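Local coordinates for protein RNA silencing suppressor p19 (PDB 4J39) that probably suppresses host RNA silencing by binding small interfering RNA duplexes as a homodimer and selecting them by length, like a molecular caliper, at residues A[5-10]-A[41-46]; A[52-55]-A[59-62]; A[66-71]-A[113-118]. One frame throughout, in Å; residues are numbered along the deposited sequence.

Contact 1. Residues A[5-10]-A[41-46]; sequences TSPFKL and WGFGKV. With SO4 (sulfate ion), chain C; nucleotides of chain B.
With CG anti to its own carbonyl carbon (chi1 -62°), Phe-8 swings its ring toward strand 36-43, and Trp-41, turned the same way (chi1 -87°), offers the five-membered ring of its indole. CZ of Phe-8 comes to 3.9 Å from CD1 of Trp-41, at the edge of the indole and near its plane, the ring planes tilted at 53°. Pro-7 packs beside them. Its CG lies 4.0 Å from CB of Trp-41 and 4.1 Å from CE1 of Phe-43, reaching that ring at the edge. The touching side chains are all buried. An ST turn spans Ser-6 to Phe-8: OG of Ser-6 accepts from N of Phe-8 at 3.1 Å and also donates to O1 of a sulfate at 2.7 Å, which Arg-50 binds as well. Phe-43 opens a type II' turn that ends at Val-46, and NZ of Lys-45 in that turn makes a weak hydrogen bond to O3' of A8 of RNA chain B at 3.4 Å. The N-terminal loop is thus packed on the sheet between helix 70-78, where Pro-7 touches Ala-76, and strand 46-53, where Phe-8 meets Phe-48; Trp-41 reaches on to helix 108-124.

Contact 2. Residues A[52-55]-A[59-62]; sequences LRYD and ASLH
The ring of Tyr-54 meets helix 58-65 at its edge, where N of Leu-61 lies in the ring plane, 3.6 Å from CE1. OG of Ser-60 approaches the same ring obliquely, 3.3 Å from CD1. Leu-61 runs beside the tyrosine and points the same way, its CB 4.0 Å from CE1 of Tyr-54 and its CD1 equally far from the phenolic OH. With CG anti to the backbone N (chi1 175°), Tyr-54 carries that OH to the carbonyl of Leu-123 near the end of helix 108-124, a hydrogen bond that anchors the far end of the ring. The polar link between the segments is the bond from N of Asp-55 to OG of Ser-60, 3.2 Å long with an angle of 154° at the hydrogen. The carboxylate of Asp-55 turns back over the serine, OD1 lying 3.0 Å from CB of Ser-60, and bonds to OG1 of Thr-57; that same hydroxyl oxygen is also hydrogen-bonded to N of Ser-60. The arrangement is a tight strand-to-helix connection, in which side chains and a main-chain N-H fasten the first turn of helix 58-65 to the end of strand 46-53 in the p19 core fold.

Contact 3. Residues A[66-71]-A[113-118]; sequences GSWTGD and EMAIRS. With SO4 (sulfate ion), chain E.
Trp-68, in the loop before helix 70-78, lays its indole on Ala-115 and Ile-116 of helix 108-124. From CB, the first torsion sets CG between the backbone N and the carbonyl carbon (chi1 63°), which brings the ring system to helix 108-124. On the five-membered ring, NE1 makes a weak hydrogen bond to Glu-39, while the six-membered ring does the packing. CZ2 lies 3.9 Å from CB of Ala-115, and CD1 of Ile-116 sits over one face of the indole, offset toward the rim. At the far end CH2 comes to 3.6 Å from CB of Ala-115 and to 3.7 Å from N of Ile-116, so the small alanine lets the ring settle close to the helix backbone. On the next corner, CZ3 is 4.1 Å from O4 of a sulfate ion, probably from the crystallisation liquor. The sulfate is bonded to one segment and merely touches the other: N of Gly-70 donates to O3 at 2.6 Å, and CB of Ile-116 lies 3.4 Å from O4. Thr-69 is the N-cap of helix 70-78, whose positive dipole end would probably favour an anion here. Deeper in the fold, Trp-68 meets Trp-41 of strand 36-43 edge-to-face and touches Tyr-90 of strand 87-94, which places its indole between the sheet and helix 108-124. From that helix, Met-114 packs on Val-101 of strand 97-104 and on Ile-99 of the second subunit.

Contacts 1 and 3 touch directly, their centres about 13 Å apart: N of Lys-9 lies 2.7 Å from O of Ser-67, a probable hydrogen bond, and the tryptophans of the two contacts meet. Through these touches the N-terminal loop is joined to the Trp-68 loop that packs on helix 108-124. Contact 2 joins them through Leu-52, whose CD1 is 3.4 Å from CB of Ser-67. Contacts 1 and 2, with centres about 20 Å apart, lie on opposite sides of the chain's centre but share the sheet through neighbouring strands 36-43 and 46-53. Contact 1 reaches the RNA through Lys-45. The nearest atom of contact 2 is about 7 Å from the bound RNA. For contact 3 the nearest atom is about 12 Å from it.

Contact 1. Residues A[5-10]-A[41-46]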
loop_
_atom_site.group_PDB
_atom_site.type_symbol
_atom_site.label_atom_id
_atom_site.label_comp_id
_atom_site.label_asym_id
_atom_site.label_seq_id
_atom_site.Cartn_x
_atom_site.Cartn_y
_atom_site.Cartn_z
ATOM N N THR A 5 22.162 6.260 10.429
ATOM C CA THR A 5 22.258 4.894 9.838
ATOM C C THR A 5 20.968 4.641 8.985
ATOM O O THR A 5 19.826 4.763 9.431
ATOM C CB THR A 5 22.429 3.765 10.881
ATOM O OG1 THR A 5 23.800 3.675 11.340
ATOM C CG2 THR A 5 22.095 2.394 10.271
ATOM N N SER A 6 21.196 4.346 7.733
ATOM C CA SER A 6 20.081 4.178 6.812
ATOM C C SER A 6 19.465 2.793 6.940
ATOM O O SER A 6 20.208 1.856 7.100
ATOM C CB SER A 6 20.679 4.224 5.411
ATOM O OG SER A 6 19.655 4.239 4.432
ATOM N N PRO A 7 18.157 2.628 6.640
ATOM C CA PRO A 7 17.599 1.263 6.459
ATOM C C PRO A 7 18.005 0.588 5.173
ATOM O O PRO A 7 17.767 -0.657 5.011
ATOM C CB PRO A 7 16.089 1.517 6.532
ATOM C CG PRO A 7 15.971 2.785 5.973
ATOM C CD PRO A 7 17.105 3.630 6.361
ATOM N N PHE A 8 18.608 1.342 4.256
ATOM C CA PHE A 8 18.961 0.851 2.922
ATOM C C PHE A 8 20.352 0.210 2.884
ATOM O O PHE A 8 21.309 0.672 3.575
ATOM C CB PHE A 8 18.775 1.907 1.854
ATOM C CG PHE A 8 17.378 2.354 1.711
ATOM C CD1 PHE A 8 17.000 3.622 2.154
ATOM C CD2 PHE A 8 16.392 1.593 1.128
ATOM C CE1 PHE A 8 15.743 4.051 2.041
ATOM C CE2 PHE A 8 15.128 1.952 1.085
ATOM C CZ PHE A 8 14.758 3.270 1.476
ATOM N N LYS A 9 20.492 -0.847 2.096
ATOM C CA LYS A 9 21.723 -1.609 1.884
ATOM C C LYS A 9 22.425 -1.397 0.529
ATOM O O LYS A 9 23.502 -1.896 0.220
ATOM C CB LYS A 9 21.392 -3.091 2.063
ATOM C CG LYS A 9 20.635 -3.468 3.308
ATOM C CD LYS A 9 20.472 -4.953 3.471
ATOM C CE LYS A 9 21.779 -5.795 3.633
ATOM N NZ LYS A 9 21.419 -7.263 3.648
ATOM N N LEU A 10 21.835 -0.566 -0.331
ATOM C CA LEU A 10 22.395 -0.235 -1.586
ATOM C C LEU A 10 22.343 1.309 -1.717
ATOM O O LEU A 10 21.457 1.938 -1.187
ATOM C CB LEU A 10 21.508 -0.806 -2.699
ATOM C CG LEU A 10 21.378 -2.312 -2.931
ATOM C CD1 LEU A 10 20.434 -2.592 -4.064
ATOM C CD2 LEU A 10 22.784 -3.014 -3.097
ATOM N N TRP A 41 11.556 5.003 3.414
ATOM C CA TRP A 41 11.222 4.584 4.711
ATOM C C TRP A 41 11.292 5.806 5.666
ATOM O O TRP A 41 12.264 6.561 5.584
ATOM C CB TRP A 41 12.156 3.602 5.263
ATOM C CG TRP A 41 11.888 2.072 4.953
ATOM C CD1 TRP A 41 12.516 1.302 4.051
ATOM C CD2 TRP A 41 10.926 1.277 5.592
ATOM N NE1 TRP A 41 12.008 0.059 4.104
ATOM C CE2 TRP A 41 10.990 -0.002 5.003
ATOM C CE3 TRP A 41 9.968 1.514 6.547
ATOM C CZ2 TRP A 41 10.170 -0.974 5.407
ATOM C CZ3 TRP A 41 9.098 0.522 6.913
ATOM C CH2 TRP A 41 9.249 -0.743 6.333
ATOM N N GLY A 42 10.206 5.982 6.384
ATOM C CA GLY A 42 10.023 7.071 7.354
ATOM C C GLY A 42 9.803 6.501 8.729
ATOM O O GLY A 42 8.978 5.594 8.939
ATOM N N PHE A 43 10.530 7.088 9.727
ATOM C CA PHE A 43 10.427 6.767 11.136
ATOM C C PHE A 43 10.290 8.041 11.954
ATOM O O PHE A 43 11.230 8.842 11.992
ATOM C CB PHE A 43 11.592 5.948 11.667
ATOM C CG PHE A 43 12.071 4.846 10.722
ATOM C CD1 PHE A 43 13.286 4.939 10.093
ATOM C CD2 PHE A 43 11.270 3.740 10.497
ATOM C CE1 PHE A 43 13.717 3.958 9.149
ATOM C CE2 PHE A 43 11.688 2.719 9.588
ATOM C CZ PHE A 43 12.905 2.811 8.958
ATOM N N GLY A 44 9.113 8.253 12.493
ATOM C CA GLY A 44 8.740 9.591 13.029
ATOM C C GLY A 44 8.966 10.663 11.990
ATOM O O GLY A 44 8.382 10.591 10.874
ATOM N N LYS A 45 9.865 11.621 12.287
ATOM C CA LYS A 45 10.118 12.743 11.383
ATOM C C LYS A 45 11.177 12.473 10.290
ATOM O O LYS A 45 11.345 13.296 9.363
ATOM C CB LYS A 45 10.554 14.050 12.194
ATOM C CG LYS A 45 9.621 14.461 13.237
ATOM C CD LYS A 45 9.898 15.998 13.554
ATOM C CE LYS A 45 8.953 16.627 14.601
ATOM N NZ LYS A 45 9.013 18.211 14.427
ATOM N N VAL A 46 11.908 11.369 10.379
ATOM C CA VAL A 46 13.106 11.214 9.621
ATOM C C VAL A 46 12.728 10.307 8.424
ATOM O O VAL A 46 12.040 9.306 8.667
ATOM C CB VAL A 46 14.162 10.532 10.457
ATOM C CG1 VAL A 46 15.498 10.374 9.682
ATOM C CG2 VAL A 46 14.423 11.375 11.782
HETATM S S SO4 C . 20.794 7.608 3.474
HETATM O O1 SO4 C . 19.612 6.666 3.316
HETATM O O2 SO4 C . 20.910 7.948 4.923
HETATM O O3 SO4 C . 20.553 8.778 2.719
HETATM O O4 SO4 C . 21.915 6.896 3.025
ATOM P P A B 8 2.903 21.468 14.171
ATOM O OP1 A B 8 4.004 22.444 14.225
ATOM O OP2 A B 8 1.880 21.843 13.181
ATOM O "O5'" A B 8 3.542 20.002 13.842
ATOM C "C5'" A B 8 4.486 19.407 14.740
ATOM C "C4'" A B 8 4.819 17.975 14.446
ATOM O "O4'" A B 8 3.783 17.059 14.888
ATOM C "C3'" A B 8 4.984 17.679 12.961
ATOM O "O3'" A B 8 6.229 18.218 12.533
ATOM C "C2'" A B 8 4.886 16.160 12.974
ATOM O "O2'" A B 8 5.968 15.463 13.569
ATOM C "C1'" A B 8 3.684 16.031 13.895
ATOM N N9 A B 8 2.408 16.043 13.142
ATOM C C8 A B 8 1.551 17.079 12.868
ATOM N N7 A B 8 0.512 16.723 12.155
ATOM C C5 A B 8 0.640 15.349 11.960
ATOM C C6 A B 8 -0.170 14.367 11.293
ATOM N N6 A B 8 -1.344 14.588 10.608
ATOM N N1 A B 8 0.332 13.093 11.269
ATOM C C2 A B 8 1.494 12.868 11.903
ATOM N N3 A B 8 2.319 13.701 12.526
ATOM C C4 A B 8 1.837 14.939 12.539
#

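Contact 2. Residues A[52-55]-A[59-62]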
loop_
_atom_site.group_PDB
_atom_site.type_symbol
_atom_site.label_atom_id
_atom_site.label_comp_id
_atom_site.label_asym_id
_atom_site.label_seq_id
_atom_site.Cartn_x
_atom_site.Cartn_y
_atom_site.Cartn_z
ATOM N N LEU A 52 16.143 3.548 -7.493
ATOM C CA LEU A 52 16.944 2.350 -7.829
ATOM C C LEU A 52 16.556 1.964 -9.295
ATOM O O LEU A 52 15.357 1.963 -9.621
ATOM C CB LEU A 52 16.649 1.236 -6.910
ATOM C CG LEU A 52 17.224 1.386 -5.455
ATOM C CD1 LEU A 52 16.635 0.301 -4.559
ATOM C CD2 LEU A 52 18.720 1.567 -5.461
ATOM N N ARG A 53 17.584 1.592 -10.060
ATOM C CA ARG A 53 17.400 1.198 -11.499
ATOM C C ARG A 53 16.756 -0.114 -11.502
ATOM O O ARG A 53 17.130 -1.027 -10.759
ATOM C CB ARG A 53 18.734 1.203 -12.261
ATOM C CG ARG A 53 19.509 2.490 -12.078
ATOM C CD ARG A 53 18.601 3.647 -12.488
ATOM N NE ARG A 53 19.257 4.965 -12.231
ATOM C CZ ARG A 53 20.001 5.583 -13.101
ATOM N NH1 ARG A 53 20.596 6.735 -12.829
ATOM N NH2 ARG A 53 20.042 5.101 -14.389
ATOM N N TYR A 54 15.871 -0.316 -12.475
ATOM C CA TYR A 54 15.075 -1.495 -12.478
ATOM C C TYR A 54 14.625 -1.726 -13.914
ATOM O O TYR A 54 14.029 -0.848 -14.517
ATOM C CB TYR A 54 13.869 -1.520 -11.534
ATOM C CG TYR A 54 12.999 -2.772 -11.675
ATOM C CD1 TYR A 54 13.494 -4.060 -11.391
ATOM C CD2 TYR A 54 11.635 -2.650 -12.042
ATOM C CE1 TYR A 54 12.708 -5.149 -11.528
ATOM C CE2 TYR A 54 10.821 -3.758 -12.129
ATOM C CZ TYR A 54 11.371 -5.024 -11.923
ATOM O OH TYR A 54 10.485 -6.101 -12.078
ATOM N N ASP A 55 14.903 -2.906 -14.454
ATOM C CA ASP A 55 14.675 -3.103 -15.922
ATOM C C ASP A 55 13.739 -4.270 -16.205
ATOM O O ASP A 55 13.672 -4.743 -17.377
ATOM C CB ASP A 55 15.979 -3.302 -16.705
ATOM C CG ASP A 55 16.664 -4.646 -16.394
ATOM O OD1 ASP A 55 16.138 -5.523 -15.638
ATOM O OD2 ASP A 55 17.753 -4.850 -17.030
ATOM N N ALA A 59 17.000 -10.879 -12.875
ATOM C CA ALA A 59 18.250 -10.423 -12.285
ATOM C C ALA A 59 18.104 -9.067 -11.546
ATOM O O ALA A 59 18.440 -8.943 -10.356
ATOM C CB ALA A 59 19.293 -10.313 -13.324
ATOM N N SER A 60 17.472 -8.179 -12.252
ATOM C CA SER A 60 17.228 -6.811 -11.688
ATOM C C SER A 60 16.278 -6.809 -10.517
ATOM O O SER A 60 16.527 -6.147 -9.446
ATOM C CB SER A 60 16.775 -5.914 -12.784
ATOM O OG SER A 60 16.592 -4.546 -12.284
ATOM N N LEU A 61 15.161 -7.571 -10.597
ATOM C CA LEU A 61 14.222 -7.786 -9.457
ATOM C C LEU A 61 14.940 -8.269 -8.196
ATOM O O LEU A 61 14.764 -7.759 -7.058
ATOM C CB LEU A 61 13.071 -8.781 -9.840
ATOM C CG LEU A 61 11.953 -8.889 -8.838
ATOM C CD1 LEU A 61 11.276 -7.513 -8.469
ATOM C CD2 LEU A 61 10.903 -9.968 -9.206
ATOM N N HIS A 62 15.763 -9.310 -8.378
ATOM C CA HIS A 62 16.531 -9.869 -7.257
ATOM C C HIS A 62 17.408 -8.753 -6.601
ATOM O O HIS A 62 17.409 -8.591 -5.355
ATOM C CB HIS A 62 17.430 -11.045 -7.764
ATOM C CG HIS A 62 18.093 -11.756 -6.658
ATOM N ND1 HIS A 62 19.392 -11.496 -6.321
ATOM C CD2 HIS A 62 17.601 -12.609 -5.729
ATOM C CE1 HIS A 62 19.681 -12.146 -5.211
ATOM N NE2 HIS A 62 18.625 -12.852 -4.847
#

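Contact 3. Residues A[66-71]-A[113-118]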
loop_
_atom_site.group_PDB
_atom_site.type_symbol
_atom_site.label_atom_id
_atom_site.label_comp_id
_atom_site.label_asym_id
_atom_site.label_seq_id
_atom_site.Cartn_x
_atom_site.Cartn_y
_atom_site.Cartn_z
ATOM N N GLY A 66 16.937 -6.610 -2.749
ATOM C CA GLY A 66 18.014 -6.647 -1.706
ATOM C C GLY A 66 18.242 -5.274 -1.093
ATOM O O GLY A 66 19.120 -5.124 -0.265
ATOM N N SER A 67 17.453 -4.257 -1.457
ATOM C CA SER A 67 17.836 -2.837 -1.012
ATOM C C SER A 67 17.543 -2.589 0.461
ATOM O O SER A 67 18.099 -1.633 1.093
ATOM C CB SER A 67 17.156 -1.808 -1.915
ATOM O OG SER A 67 15.839 -1.789 -1.630
ATOM N N TRP A 68 16.721 -3.409 1.075
ATOM C CA TRP A 68 16.433 -3.421 2.481
ATOM C C TRP A 68 15.892 -4.724 2.946
ATOM O O TRP A 68 15.305 -5.463 2.170
ATOM C CB TRP A 68 15.508 -2.216 2.901
ATOM C CG TRP A 68 14.141 -2.244 2.259
ATOM C CD1 TRP A 68 13.780 -1.620 1.107
ATOM C CD2 TRP A 68 13.034 -2.977 2.711
ATOM N NE1 TRP A 68 12.446 -1.907 0.837
ATOM C CE2 TRP A 68 11.960 -2.761 1.780
ATOM C CE3 TRP A 68 12.775 -3.744 3.826
ATOM C CZ2 TRP A 68 10.680 -3.357 1.978
ATOM C CZ3 TRP A 68 11.566 -4.317 4.025
ATOM C CH2 TRP A 68 10.517 -4.114 3.103
ATOM N N THR A 69 16.060 -5.027 4.244
ATOM C CA THR A 69 15.545 -6.241 4.852
ATOM C C THR A 69 14.816 -5.881 6.136
ATOM O O THR A 69 14.948 -4.704 6.687
ATOM C CB THR A 69 16.710 -7.211 5.116
ATOM O OG1 THR A 69 17.502 -6.554 6.129
ATOM C CG2 THR A 69 17.560 -7.563 3.921
ATOM N N GLY A 70 14.101 -6.786 6.733
ATOM C CA GLY A 70 13.458 -6.563 8.040
ATOM C C GLY A 70 14.539 -6.152 9.079
ATOM O O GLY A 70 14.318 -5.178 9.895
ATOM N N ASP A 71 15.665 -6.846 9.004
ATOM C CA ASP A 71 16.777 -6.515 9.925
ATOM C C ASP A 71 17.361 -5.117 9.706
ATOM O O ASP A 71 17.597 -4.351 10.688
ATOM C CB ASP A 71 17.880 -7.530 9.867
ATOM C CG ASP A 71 17.491 -8.909 10.506
ATOM O OD1 ASP A 71 18.345 -9.807 10.321
ATOM O OD2 ASP A 71 16.451 -9.044 11.176
ATOM N N GLU A 113 6.790 -6.905 6.515
ATOM C CA GLU A 113 6.307 -8.166 5.792
ATOM C C GLU A 113 5.361 -7.696 4.684
ATOM O O GLU A 113 5.455 -8.137 3.550
ATOM C CB GLU A 113 5.561 -9.075 6.747
ATOM C CG GLU A 113 6.458 -10.024 7.642
ATOM C CD GLU A 113 5.691 -10.567 8.916
ATOM O OE1 GLU A 113 4.426 -10.547 8.929
ATOM O OE2 GLU A 113 6.340 -10.975 9.918
ATOM N N MET A 114 4.501 -6.732 5.019
ATOM C CA MET A 114 3.591 -6.215 3.979
ATOM C C MET A 114 4.330 -5.341 2.962
ATOM O O MET A 114 3.977 -5.334 1.753
ATOM C CB MET A 114 2.401 -5.422 4.578
ATOM C CG MET A 114 1.464 -6.218 5.478
ATOM S SD MET A 114 0.831 -7.714 4.563
ATOM C CE MET A 114 0.434 -7.151 2.987
ATOM N N ALA A 115 5.318 -4.580 3.401
ATOM C CA ALA A 115 6.116 -3.703 2.523
ATOM C C ALA A 115 6.868 -4.544 1.448
ATOM O O ALA A 115 6.873 -4.207 0.289
ATOM C CB ALA A 115 7.115 -2.868 3.390
ATOM N N ILE A 116 7.457 -5.666 1.838
ATOM C CA ILE A 116 8.254 -6.411 0.903
ATOM C C ILE A 116 7.360 -7.132 -0.171
ATOM O O ILE A 116 7.740 -7.163 -1.313
ATOM C CB ILE A 116 9.218 -7.454 1.582
ATOM C CG1 ILE A 116 10.198 -7.911 0.572
ATOM C CG2 ILE A 116 8.578 -8.527 2.335
ATOM C CD1 ILE A 116 11.140 -6.935 0.142
ATOM N N ARG A 117 6.199 -7.560 0.306
ATOM C CA ARG A 117 5.173 -8.238 -0.536
ATOM C C ARG A 117 4.645 -7.164 -1.539
ATOM O O ARG A 117 4.574 -7.382 -2.769
ATOM C CB ARG A 117 4.028 -8.810 0.322
ATOM C CG ARG A 117 4.356 -9.987 1.228
ATOM C CD ARG A 117 3.093 -10.611 1.937
ATOM N NE ARG A 117 3.326 -11.746 2.858
ATOM C CZ ARG A 117 4.485 -11.988 3.544
ATOM N NH1 ARG A 117 5.610 -11.208 3.477
ATOM N NH2 ARG A 117 4.521 -13.016 4.370
ATOM N N SER A 118 4.432 -5.939 -1.026
ATOM C CA SER A 118 3.942 -4.840 -1.914
ATOM C C SER A 118 4.911 -4.483 -3.008
ATOM O O SER A 118 4.574 -4.281 -4.179
ATOM C CB SER A 118 3.731 -3.578 -1.053
ATOM O OG SER A 118 2.639 -3.696 -0.144
HETATM S S SO4 E . 11.925 -9.026 4.849
HETATM O O1 SO4 E . 11.797 -10.486 4.735
HETATM O O2 SO4 E . 10.795 -8.562 5.743
HETATM O O3 SO4 E . 13.331 -8.814 5.242
HETATM O O4 SO4 E . 11.874 -8.338 3.568
#